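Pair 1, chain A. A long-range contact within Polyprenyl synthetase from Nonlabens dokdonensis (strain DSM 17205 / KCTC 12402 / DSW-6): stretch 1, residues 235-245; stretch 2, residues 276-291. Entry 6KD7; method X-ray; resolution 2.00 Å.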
# COMPACT_ATOMS: atom_id res chain seq x y z
N THR A 235 -22.91 17.91 -13.75
CA THR A 235 -24.11 18.51 -13.14
C THR A 235 -24.83 19.37 -14.17
O THR A 235 -24.34 19.49 -15.31
CB THR A 235 -23.77 19.31 -11.89
OG1 THR A 235 -23.04 20.47 -12.29
CG2 THR A 235 -23.01 18.52 -10.85
N TYR A 236 -25.96 19.96 -13.79
CA TYR A 236 -26.79 20.72 -14.76
C TYR A 236 -25.94 21.83 -15.36
O TYR A 236 -26.05 22.08 -16.55
CB TYR A 236 -28.03 21.27 -14.06
CG TYR A 236 -29.11 21.76 -15.00
CD1 TYR A 236 -30.07 20.90 -15.49
CD2 TYR A 236 -29.16 23.08 -15.38
CE1 TYR A 236 -31.06 21.34 -16.35
CE2 TYR A 236 -30.15 23.54 -16.23
CZ TYR A 236 -31.10 22.67 -16.72
OH TYR A 236 -32.06 23.13 -17.56
N LEU A 237 -25.09 22.43 -14.54
CA LEU A 237 -24.21 23.54 -14.96
C LEU A 237 -23.31 23.06 -16.11
O LEU A 237 -23.27 23.73 -17.13
CB LEU A 237 -23.39 23.87 -13.71
CG LEU A 237 -22.76 25.25 -13.62
CD1 LEU A 237 -23.70 26.32 -14.12
CD2 LEU A 237 -22.33 25.52 -12.19
N TYR A 238 -22.67 21.90 -15.98
CA TYR A 238 -21.81 21.36 -17.06
C TYR A 238 -22.63 20.91 -18.28
O TYR A 238 -22.27 21.27 -19.38
CB TYR A 238 -20.97 20.19 -16.55
CG TYR A 238 -20.24 19.41 -17.62
CD1 TYR A 238 -20.83 18.32 -18.23
CD2 TYR A 238 -18.96 19.75 -18.01
CE1 TYR A 238 -20.17 17.59 -19.19
CE2 TYR A 238 -18.29 19.04 -18.98
CZ TYR A 238 -18.89 17.95 -19.57
OH TYR A 238 -18.25 17.23 -20.53
N LEU A 239 -23.74 20.22 -18.04
CA LEU A 239 -24.56 19.66 -19.14
C LEU A 239 -25.08 20.77 -20.06
O LEU A 239 -25.12 20.56 -21.25
CB LEU A 239 -25.71 18.84 -18.54
CG LEU A 239 -25.29 17.54 -17.85
CD1 LEU A 239 -26.48 16.86 -17.22
CD2 LEU A 239 -24.61 16.60 -18.82
N LYS A 240 -25.44 21.92 -19.50
CA LYS A 240 -25.98 23.07 -20.27
C LYS A 240 -24.81 23.79 -20.96
O LYS A 240 -24.96 24.18 -22.11
CB LYS A 240 -26.76 24.03 -19.37
CG LYS A 240 -28.04 23.47 -18.79
CD LYS A 240 -29.00 22.91 -19.81
CE LYS A 240 -29.77 23.99 -20.55
NZ LYS A 240 -30.59 23.35 -21.61
N SER A 241 -23.69 23.95 -20.27
CA SER A 241 -22.47 24.59 -20.82
C SER A 241 -22.01 23.88 -22.10
O SER A 241 -21.71 24.58 -23.07
CB SER A 241 -21.43 24.64 -19.80
OG SER A 241 -21.79 25.52 -18.75
N ILE A 242 -22.09 22.55 -22.18
CA ILE A 242 -21.55 21.83 -23.35
C ILE A 242 -22.56 21.84 -24.50
O ILE A 242 -22.23 21.26 -25.52
CB ILE A 242 -21.09 20.40 -23.01
CG1 ILE A 242 -22.22 19.49 -22.54
CG2 ILE A 242 -19.93 20.47 -22.03
CD1 ILE A 242 -21.91 18.00 -22.66
N GLU A 243 -23.74 22.42 -24.34
CA GLU A 243 -24.72 22.54 -25.46
C GLU A 243 -24.20 23.61 -26.43
O GLU A 243 -24.61 23.60 -27.60
CB GLU A 243 -26.11 22.84 -24.93
CG GLU A 243 -26.83 21.60 -24.40
CD GLU A 243 -28.16 21.88 -23.71
OE1 GLU A 243 -28.46 23.06 -23.46
OE2 GLU A 243 -28.90 20.93 -23.44
N ASN A 244 -23.25 24.40 -25.97
CA ASN A 244 -22.62 25.49 -26.76
C ASN A 244 -21.41 24.92 -27.50
O ASN A 244 -20.38 24.71 -26.86
CB ASN A 244 -22.23 26.65 -25.86
CG ASN A 244 -21.82 27.89 -26.62
OD1 ASN A 244 -21.97 29.00 -26.14
ND2 ASN A 244 -21.32 27.69 -27.82
N ASN A 245 -21.54 24.71 -28.81
CA ASN A 245 -20.48 24.13 -29.68
C ASN A 245 -19.20 24.97 -29.62
O ASN A 245 -18.17 24.42 -29.97
CB ASN A 245 -20.89 24.01 -31.14
CG ASN A 245 -22.26 23.38 -31.28
OD1 ASN A 245 -22.50 22.29 -30.79
ND2 ASN A 245 -23.15 24.09 -31.96
N VAL A 276 -15.31 30.20 -15.82
CA VAL A 276 -15.45 31.21 -16.90
C VAL A 276 -16.19 30.59 -18.08
O VAL A 276 -17.06 31.29 -18.64
CB VAL A 276 -14.08 31.81 -17.31
CG1 VAL A 276 -14.23 32.68 -18.55
CG2 VAL A 276 -13.45 32.57 -16.14
N PHE A 277 -15.90 29.35 -18.45
CA PHE A 277 -16.64 28.67 -19.55
C PHE A 277 -18.13 28.54 -19.21
O PHE A 277 -18.99 28.66 -20.08
CB PHE A 277 -16.07 27.29 -19.88
CG PHE A 277 -14.83 27.34 -20.73
CD1 PHE A 277 -14.84 27.99 -21.95
CD2 PHE A 277 -13.64 26.77 -20.30
CE1 PHE A 277 -13.69 28.05 -22.73
CE2 PHE A 277 -12.49 26.83 -21.07
CZ PHE A 277 -12.53 27.46 -22.29
N PHE A 278 -18.43 28.26 -17.95
CA PHE A 278 -19.83 28.13 -17.48
C PHE A 278 -20.57 29.45 -17.78
O PHE A 278 -21.63 29.33 -18.41
CB PHE A 278 -19.90 27.71 -16.01
CG PHE A 278 -19.57 26.26 -15.72
CD1 PHE A 278 -19.57 25.31 -16.71
CD2 PHE A 278 -19.36 25.86 -14.41
CE1 PHE A 278 -19.31 23.98 -16.42
CE2 PHE A 278 -19.12 24.53 -14.11
CZ PHE A 278 -19.09 23.59 -15.11
N GLU A 279 -20.01 30.61 -17.41
CA GLU A 279 -20.60 31.96 -17.68
C GLU A 279 -20.69 32.13 -19.20
O GLU A 279 -21.83 32.13 -19.74
CB GLU A 279 -19.82 33.11 -17.04
CG GLU A 279 -19.12 32.70 -15.78
CD GLU A 279 -18.58 33.78 -14.86
OE1 GLU A 279 -19.41 34.52 -14.32
OE2 GLU A 279 -17.34 33.82 -14.64
N GLN A 280 -19.55 32.16 -19.88
CA GLN A 280 -19.49 32.55 -21.31
C GLN A 280 -20.35 31.60 -22.14
O GLN A 280 -20.91 32.06 -23.09
CB GLN A 280 -18.06 32.61 -21.82
CG GLN A 280 -17.22 33.71 -21.17
CD GLN A 280 -15.81 33.73 -21.72
OE1 GLN A 280 -15.38 32.81 -22.42
NE2 GLN A 280 -15.08 34.78 -21.40
N SER A 281 -20.50 30.33 -21.79
CA SER A 281 -21.27 29.39 -22.64
C SER A 281 -22.77 29.68 -22.58
O SER A 281 -23.48 29.19 -23.46
CB SER A 281 -21.03 27.96 -22.23
OG SER A 281 -21.42 27.76 -20.88
N GLY A 282 -23.26 30.32 -21.52
CA GLY A 282 -24.72 30.41 -21.26
C GLY A 282 -25.21 29.37 -20.26
O GLY A 282 -26.39 29.43 -19.90
N GLY A 283 -24.33 28.46 -19.83
CA GLY A 283 -24.66 27.37 -18.90
C GLY A 283 -25.07 27.89 -17.54
O GLY A 283 -26.04 27.34 -16.98
N ALA A 284 -24.37 28.88 -17.00
CA ALA A 284 -24.68 29.47 -15.68
C ALA A 284 -26.09 30.10 -15.72
O ALA A 284 -26.92 29.78 -14.87
CB ALA A 284 -23.64 30.49 -15.32
N LYS A 285 -26.35 30.91 -16.74
CA LYS A 285 -27.68 31.55 -16.88
C LYS A 285 -28.75 30.48 -17.06
O LYS A 285 -29.80 30.61 -16.45
CB LYS A 285 -27.69 32.50 -18.08
CG LYS A 285 -29.08 32.94 -18.52
CD LYS A 285 -29.09 33.83 -19.74
CE LYS A 285 -30.48 34.11 -20.27
NZ LYS A 285 -30.49 35.25 -21.22
N ALA A 286 -28.47 29.44 -17.84
CA ALA A 286 -29.47 28.39 -18.12
C ALA A 286 -29.79 27.65 -16.81
O ALA A 286 -30.96 27.24 -16.65
CB ALA A 286 -29.02 27.46 -19.21
N THR A 287 -28.83 27.60 -15.89
CA THR A 287 -28.99 26.95 -14.57
C THR A 287 -29.87 27.84 -13.69
O THR A 287 -30.83 27.33 -13.10
CB THR A 287 -27.64 26.59 -13.94
OG1 THR A 287 -27.03 25.63 -14.81
CG2 THR A 287 -27.80 26.01 -12.56
N LEU A 288 -29.57 29.13 -13.61
CA LEU A 288 -30.42 30.10 -12.88
C LEU A 288 -31.83 30.08 -13.47
O LEU A 288 -32.77 30.12 -12.67
CB LEU A 288 -29.77 31.47 -13.00
CG LEU A 288 -28.46 31.61 -12.24
CD1 LEU A 288 -27.91 33.01 -12.46
CD2 LEU A 288 -28.61 31.32 -10.76
N ASP A 289 -31.99 29.96 -14.78
CA ASP A 289 -33.33 29.89 -15.41
C ASP A 289 -34.06 28.63 -14.93
O ASP A 289 -35.25 28.71 -14.61
CB ASP A 289 -33.28 29.94 -16.94
CG ASP A 289 -32.85 31.30 -17.47
OD1 ASP A 289 -32.74 32.29 -16.65
OD2 ASP A 289 -32.53 31.35 -18.68
N ALA A 290 -33.39 27.49 -14.89
CA ALA A 290 -34.05 26.23 -14.51
C ALA A 290 -34.45 26.32 -13.03
O ALA A 290 -35.53 25.82 -12.69
CB ALA A 290 -33.15 25.06 -14.81
N ILE A 291 -33.64 26.95 -12.17
CA ILE A 291 -33.97 27.10 -10.72
C ILE A 291 -35.24 27.96 -10.58
O ILE A 291 -36.15 27.61 -9.77
CB ILE A 291 -32.81 27.72 -9.96
CG1 ILE A 291 -31.60 26.78 -9.92
CG2 ILE A 291 -33.23 28.10 -8.56
CD1 ILE A 291 -30.33 27.49 -9.55

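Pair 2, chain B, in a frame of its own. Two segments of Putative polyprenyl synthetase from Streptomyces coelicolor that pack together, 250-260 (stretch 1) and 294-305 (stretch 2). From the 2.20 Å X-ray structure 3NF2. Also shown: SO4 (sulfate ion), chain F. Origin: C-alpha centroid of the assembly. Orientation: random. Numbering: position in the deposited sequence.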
# COMPACT_ATOMS: atom_id res chain seq x y z
N SER B 250 3.64 -26.00 -4.04
CA SER B 250 4.26 -25.60 -5.29
C SER B 250 3.81 -26.50 -6.37
O SER B 250 3.17 -27.48 -6.11
CB SER B 250 5.75 -25.67 -5.18
OG SER B 250 6.11 -26.80 -4.46
N LEU B 251 4.17 -26.17 -7.58
CA LEU B 251 3.69 -26.89 -8.72
C LEU B 251 4.03 -28.36 -8.69
O LEU B 251 3.20 -29.15 -9.02
CB LEU B 251 4.26 -26.28 -9.97
CG LEU B 251 3.39 -25.20 -10.55
CD1 LEU B 251 4.04 -24.57 -11.70
CD2 LEU B 251 2.10 -25.76 -10.94
N PRO B 252 5.22 -28.76 -8.29
CA PRO B 252 5.43 -30.22 -8.26
C PRO B 252 4.48 -30.94 -7.29
O PRO B 252 3.91 -31.98 -7.65
CB PRO B 252 6.88 -30.38 -7.80
CG PRO B 252 7.51 -29.05 -7.91
CD PRO B 252 6.44 -28.02 -7.92
N VAL B 253 4.31 -30.37 -6.10
CA VAL B 253 3.42 -30.91 -5.06
C VAL B 253 2.01 -31.05 -5.61
O VAL B 253 1.40 -32.12 -5.55
CB VAL B 253 3.37 -29.99 -3.83
CG1 VAL B 253 2.45 -30.56 -2.76
CG2 VAL B 253 4.76 -29.79 -3.28
N VAL B 254 1.51 -29.95 -6.15
CA VAL B 254 0.16 -29.88 -6.69
C VAL B 254 -0.05 -30.81 -7.89
O VAL B 254 -1.06 -31.53 -7.94
CB VAL B 254 -0.18 -28.43 -7.04
CG1 VAL B 254 -1.47 -28.35 -7.76
CG2 VAL B 254 -0.24 -27.58 -5.76
N ALA B 255 0.89 -30.81 -8.83
CA ALA B 255 0.81 -31.70 -10.00
C ALA B 255 0.80 -33.18 -9.60
O ALA B 255 0.09 -33.98 -10.19
CB ALA B 255 1.95 -31.42 -10.97
N ALA B 256 1.59 -33.53 -8.58
CA ALA B 256 1.58 -34.87 -8.03
C ALA B 256 0.21 -35.23 -7.44
O ALA B 256 -0.27 -36.33 -7.66
CB ALA B 256 2.66 -35.00 -6.97
N LEU B 257 -0.42 -34.30 -6.71
CA LEU B 257 -1.72 -34.54 -6.09
C LEU B 257 -2.83 -34.73 -7.11
O LEU B 257 -3.73 -35.56 -6.90
CB LEU B 257 -2.11 -33.41 -5.13
CG LEU B 257 -1.26 -33.29 -3.86
CD1 LEU B 257 -1.65 -32.05 -3.07
CD2 LEU B 257 -1.38 -34.54 -3.00
N ALA B 258 -2.75 -34.00 -8.21
CA ALA B 258 -3.79 -34.03 -9.24
C ALA B 258 -3.70 -35.28 -10.11
O ALA B 258 -4.64 -35.59 -10.85
CB ALA B 258 -3.72 -32.77 -10.11
N ALA B 259 -2.56 -35.97 -10.02
CA ALA B 259 -2.28 -37.12 -10.88
C ALA B 259 -3.20 -38.32 -10.70
O ALA B 259 -3.67 -38.88 -11.68
CB ALA B 259 -0.82 -37.55 -10.74
N GLY B 260 -3.46 -38.74 -9.47
CA GLY B 260 -4.11 -40.05 -9.26
C GLY B 260 -3.14 -41.22 -9.44
O GLY B 260 -2.11 -41.11 -10.13
N LEU B 294 8.00 -39.41 -3.47
CA LEU B 294 6.60 -39.67 -3.85
C LEU B 294 6.06 -38.69 -4.90
O LEU B 294 5.30 -39.10 -5.77
CB LEU B 294 5.67 -39.67 -2.63
CG LEU B 294 5.54 -40.92 -1.75
CD1 LEU B 294 4.98 -40.51 -0.41
CD2 LEU B 294 4.68 -42.03 -2.38
N ILE B 295 6.45 -37.42 -4.81
CA ILE B 295 6.07 -36.41 -5.83
C ILE B 295 6.68 -36.78 -7.18
O ILE B 295 6.02 -36.71 -8.22
CB ILE B 295 6.53 -34.97 -5.42
CG1 ILE B 295 5.72 -34.46 -4.23
CG2 ILE B 295 6.37 -33.96 -6.58
CD1 ILE B 295 6.47 -33.36 -3.47
N GLU B 296 7.94 -37.19 -7.17
CA GLU B 296 8.57 -37.68 -8.39
C GLU B 296 7.85 -38.91 -8.99
O GLU B 296 7.51 -38.89 -10.18
CB GLU B 296 10.08 -37.92 -8.20
CG GLU B 296 10.80 -38.14 -9.54
CD GLU B 296 12.30 -37.92 -9.49
OE1 GLU B 296 12.86 -37.68 -8.39
OE2 GLU B 296 12.93 -37.99 -10.57
N GLU B 297 7.58 -39.93 -8.17
CA GLU B 297 6.81 -41.10 -8.65
C GLU B 297 5.46 -40.73 -9.26
O GLU B 297 5.08 -41.28 -10.30
CB GLU B 297 6.63 -42.19 -7.58
CG GLU B 297 6.02 -43.50 -8.16
CD GLU B 297 5.77 -44.61 -7.14
OE1 GLU B 297 4.87 -45.45 -7.38
OE2 GLU B 297 6.48 -44.69 -6.12
N ALA B 298 4.75 -39.77 -8.66
CA ALA B 298 3.45 -39.34 -9.21
C ALA B 298 3.57 -38.47 -10.46
O ALA B 298 2.56 -38.04 -11.03
CB ALA B 298 2.63 -38.63 -8.14
N GLY B 299 4.80 -38.20 -10.89
CA GLY B 299 5.04 -37.40 -12.09
C GLY B 299 4.99 -35.90 -11.86
O GLY B 299 4.79 -35.13 -12.80
N GLY B 300 5.18 -35.48 -10.60
CA GLY B 300 5.16 -34.06 -10.23
C GLY B 300 6.36 -33.27 -10.74
O GLY B 300 6.20 -32.18 -11.28
N ARG B 301 7.55 -33.82 -10.55
CA ARG B 301 8.79 -33.18 -10.99
C ARG B 301 8.84 -33.01 -12.50
O ARG B 301 9.08 -31.91 -13.00
CB ARG B 301 9.98 -34.02 -10.54
CG ARG B 301 11.32 -33.41 -10.87
CD ARG B 301 12.41 -34.28 -10.34
NE ARG B 301 13.67 -33.56 -10.23
CZ ARG B 301 14.76 -34.08 -9.67
NH1 ARG B 301 14.72 -35.31 -9.18
NH2 ARG B 301 15.87 -33.36 -9.59
N GLU B 302 8.61 -34.12 -13.20
CA GLU B 302 8.60 -34.15 -14.65
C GLU B 302 7.61 -33.15 -15.23
O GLU B 302 7.97 -32.37 -16.12
CB GLU B 302 8.28 -35.56 -15.16
CG GLU B 302 8.30 -35.70 -16.69
CD GLU B 302 9.66 -35.40 -17.31
OE1 GLU B 302 10.70 -35.74 -16.71
OE2 GLU B 302 9.69 -34.81 -18.42
N TRP B 303 6.38 -33.16 -14.72
CA TRP B 303 5.35 -32.24 -15.18
C TRP B 303 5.79 -30.78 -15.05
O TRP B 303 5.50 -29.96 -15.93
CB TRP B 303 4.02 -32.45 -14.46
CG TRP B 303 2.91 -31.71 -15.13
CD1 TRP B 303 2.13 -32.15 -16.16
CD2 TRP B 303 2.48 -30.36 -14.86
NE1 TRP B 303 1.22 -31.18 -16.53
CE2 TRP B 303 1.42 -30.07 -15.75
CE3 TRP B 303 2.89 -29.38 -13.94
CZ2 TRP B 303 0.76 -28.84 -15.75
CZ3 TRP B 303 2.24 -28.16 -13.95
CH2 TRP B 303 1.18 -27.90 -14.84
N THR B 304 6.49 -30.47 -13.96
CA THR B 304 6.91 -29.09 -13.69
C THR B 304 8.10 -28.67 -14.57
O THR B 304 8.19 -27.50 -14.98
CB THR B 304 7.20 -28.88 -12.19
OG1 THR B 304 6.10 -29.36 -11.42
CG2 THR B 304 7.42 -27.39 -11.88
N ALA B 305 9.00 -29.60 -14.88
CA ALA B 305 10.09 -29.34 -15.84
C ALA B 305 9.54 -29.11 -17.25
O ALA B 305 9.99 -28.21 -17.94
CB ALA B 305 11.12 -30.47 -15.85
S SO4 F . 18.41 -35.57 -8.02
O1 SO4 F . 18.22 -34.28 -8.68
O2 SO4 F . 18.86 -35.37 -6.65
O3 SO4 F . 17.14 -36.30 -8.01
O4 SO4 F . 19.41 -36.34 -8.76

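The sharpest difference lies beside the point where the two backbones come closest. In pair 1, S241(A) and S281(A) place two hydroxyls 3.1 Å apart (OG to OG); in pair 2 their matches, A256(B) and A298(B), meet as methyl groups, CB to CB at 3.8 Å. The OG of S241(A) is bound within its own helix, donating to L237(A) O at 2.8 Å. Pair 2 has no hydrogen bond across the stretches at all, and here the two alanines meet through their methyl groups.

The backbones superpose with an RMSD of 0.5 Å over 14 central residues. In each, a helix in stretch 1 crosses a helix in stretch 2 that begins at the second glycine of a Gly-Gly pair, with axes 8.1 Å apart at 124° in pair 1 and 7.8 Å apart at 119° in pair 2. The first glycine, G282(A) or G299(B), has positive phi, and a CB there would press against the preceding carbonyl oxygen. The second, G283(A) or G300(B), lets the two stretches approach: CA of G283(A) lies 4.0 Å from CA of S241(A), and CA of G300(B) lies 4.3 Å from CA of A256(B). An ideal CB would fall 1.9 Å from S241(A) OG in pair 1 and 2.5 Å from P252(B) O in pair 2. One turn on, both pairs have a threonine whose OG1 donates to the carbonyl of that glycine, T287(A) to G283(A) O at 2.9 Å and T304(B) to G300(B) O at 2.8 Å.

Around this common frame the bulk is distributed differently. L237(A) fits among F278(A), G283(A), A284(A) and T287(A), its CG over the F278(A) ring face, 3.9 Å from the centroid. Its counterpart P252(B) is more compact and meets I295(B), the match of F278(A), through CB to CG2 at 3.8 Å. One residue earlier in stretch 1, the aromatic ring comes from different stretches in the two pairs. Y236(A) presents its ring edge to T287(A), CD2 to OG1 at 3.4 Å, and reaches A290(A) with OH to CB at 3.5 Å. In pair 2 that position is L251(B), and the ring comes instead from W303(B), which matches A286(A): L251(B) CD2 lies near the ring plane, 3.9 Å from W303(B) CZ3. The small A255(B) also packs against this ring, CB to CE3 at 3.7 Å, where pair 1 has K240(A), with CE 3.8 Å from A286(A) CB.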